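Local coordinates for macrophage migration inhibitory factor-like protein (Leishmania major, PDB 3FWT) that belongs to the macrophage migration inhibitory factor family, small alpha/beta proteins that assemble as trimers around a core of beta sheets, at residues Leu24-Ser29 with Ala79-Glu84. Sequence-based numbering, arbitrary orientation.
Sequences LQTIVS and AYVRVE
Q25 and I27 each exchange a pair of backbone hydrogen bonds with the residue opposite, R82 and Y80 respectively, which shows how antiparallel pairing alternates along a ladder. The bonds I27 N to Y80 O (2.8 Å) and Y80 N to I27 O (2.8 Å) are close to straight. Q25 and R82 repeat the pattern, and at the non-hydrogen-bonded pairs L24–V83, T26–V81 and V28–A79 the alpha carbons draw closer. CA-H...O contacts supplement the ladder, among them V81 CA to Q25 O at 3.2 Å.

Polar side chains meet on the face carrying Q25, I27, Y80 and R82. An extended Q25 chain, its CG anti to the backbone N (chi1 -175°), presents OE1 to the edge of the R82 guanidinium. R82 NH1 donates to Q25 OE1 over a short 2.6 Å, while the bond from R82 NH2 to the same oxygen is weak; amide and guanidinium stand nearly perpendicular, 86° apart. Q25 NE2 hydrogen-bonds to S64 OG.

In the MIF fold these are neighbouring central strands of a sheet whose one face is packed by helices and whose other lines the trimer interior. The face bearing Y80 and R82 continues into other chains: Y80 OH bonds to E84 and R82 of the second subunit, and the Y80 ring stacks on its F23.

Apolar contacts occur on both faces. I27 CD1 approaches Y80 CD2 obliquely, at 3.8 Å, the two side chains lying side by side. On the helix-facing side, the L24 side chain crosses that of V81 at a slant, bringing L24 CD2 to 4.2 Å from V81 CG1, and V28 CG1 meets A79 CB at 3.8 Å; there Y44 of helix 34-52 packs on L24 and V81 and hydrogen-bonds T26 OG1.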
# COMPACT_ATOMS: atom_id res chain seq x y z
N LEU A 24 -8.02 5.30 4.08
CA LEU A 24 -7.54 4.25 4.93
C LEU A 24 -7.66 2.94 4.19
O LEU A 24 -8.78 2.59 3.71
CB LEU A 24 -8.35 4.15 6.22
CG LEU A 24 -8.13 5.35 7.23
CD1 LEU A 24 -9.09 6.46 6.74
CD2 LEU A 24 -8.52 4.79 8.68
N GLN A 25 -6.53 2.23 4.15
CA GLN A 25 -6.56 0.80 3.78
C GLN A 25 -6.38 -0.15 4.97
O GLN A 25 -5.38 -0.11 5.66
CB GLN A 25 -5.46 0.45 2.72
CG GLN A 25 -5.62 -1.05 2.27
CD GLN A 25 -4.62 -1.59 1.22
OE1 GLN A 25 -3.63 -0.97 0.91
NE2 GLN A 25 -5.02 -2.67 0.57
N THR A 26 -7.35 -1.03 5.16
CA THR A 26 -7.36 -1.93 6.27
C THR A 26 -7.07 -3.29 5.62
O THR A 26 -7.86 -3.73 4.82
CB THR A 26 -8.75 -1.99 6.95
OG1 THR A 26 -9.03 -0.74 7.60
CG2 THR A 26 -8.81 -3.10 8.00
N ILE A 27 -6.00 -3.92 6.06
CA ILE A 27 -5.57 -5.28 5.66
C ILE A 27 -5.71 -6.19 6.91
O ILE A 27 -5.03 -5.96 7.93
CB ILE A 27 -4.15 -5.29 5.12
CG1 ILE A 27 -3.97 -4.17 4.08
CG2 ILE A 27 -3.71 -6.73 4.62
CD1 ILE A 27 -2.55 -4.20 3.39
N VAL A 28 -6.57 -7.19 6.78
CA VAL A 28 -6.87 -8.13 7.87
C VAL A 28 -6.81 -9.57 7.40
O VAL A 28 -7.12 -9.88 6.25
CB VAL A 28 -8.18 -7.80 8.59
CG1 VAL A 28 -8.11 -6.36 9.07
CG2 VAL A 28 -9.48 -7.92 7.74
N SER A 29 -6.33 -10.45 8.29
CA SER A 29 -6.28 -11.89 7.96
C SER A 29 -7.60 -12.63 8.17
O SER A 29 -7.78 -13.71 7.62
CB SER A 29 -5.19 -12.58 8.74
OG SER A 29 -5.33 -12.24 10.12
N ALA A 79 -3.92 -7.25 12.11
CA ALA A 79 -4.38 -6.23 11.19
C ALA A 79 -3.29 -5.24 10.88
O ALA A 79 -2.45 -4.97 11.75
CB ALA A 79 -5.60 -5.47 11.83
N TYR A 80 -3.35 -4.61 9.70
CA TYR A 80 -2.44 -3.47 9.40
C TYR A 80 -3.31 -2.42 8.76
O TYR A 80 -4.13 -2.76 7.86
CB TYR A 80 -1.32 -3.93 8.45
CG TYR A 80 -0.68 -2.83 7.66
CD1 TYR A 80 0.41 -2.11 8.14
CD2 TYR A 80 -1.20 -2.46 6.44
CE1 TYR A 80 0.98 -1.09 7.36
CE2 TYR A 80 -0.65 -1.45 5.67
CZ TYR A 80 0.44 -0.77 6.15
OH TYR A 80 0.93 0.30 5.40
N VAL A 81 -3.21 -1.16 9.23
CA VAL A 81 -3.98 -0.07 8.59
C VAL A 81 -3.07 1.01 8.09
O VAL A 81 -2.17 1.45 8.87
CB VAL A 81 -4.94 0.53 9.64
CG1 VAL A 81 -5.70 1.73 9.03
CG2 VAL A 81 -5.89 -0.63 10.18
N ARG A 82 -3.22 1.43 6.81
CA ARG A 82 -2.38 2.48 6.26
C ARG A 82 -3.27 3.73 6.11
O ARG A 82 -4.30 3.68 5.43
CB ARG A 82 -1.83 2.09 4.89
CG ARG A 82 -0.79 3.10 4.34
CD ARG A 82 -0.13 2.61 3.08
NE ARG A 82 -0.99 2.77 1.89
CZ ARG A 82 -1.73 1.79 1.32
NH1 ARG A 82 -1.68 0.54 1.80
NH2 ARG A 82 -2.50 2.02 0.25
N VAL A 83 -2.90 4.84 6.76
CA VAL A 83 -3.71 6.04 6.71
C VAL A 83 -2.93 7.02 5.85
O VAL A 83 -1.76 7.28 6.12
CB VAL A 83 -3.88 6.68 8.09
CG1 VAL A 83 -4.90 7.92 8.07
CG2 VAL A 83 -4.31 5.60 9.13
N GLU A 84 -3.60 7.60 4.87
CA GLU A 84 -2.96 8.52 3.94
C GLU A 84 -3.77 9.80 3.84
O GLU A 84 -4.98 9.80 4.05
CB GLU A 84 -2.90 7.90 2.55
CG GLU A 84 -2.04 6.61 2.59
CD GLU A 84 -2.07 5.90 1.27
OE1 GLU A 84 -1.94 4.66 1.25
OE2 GLU A 84 -2.24 6.57 0.25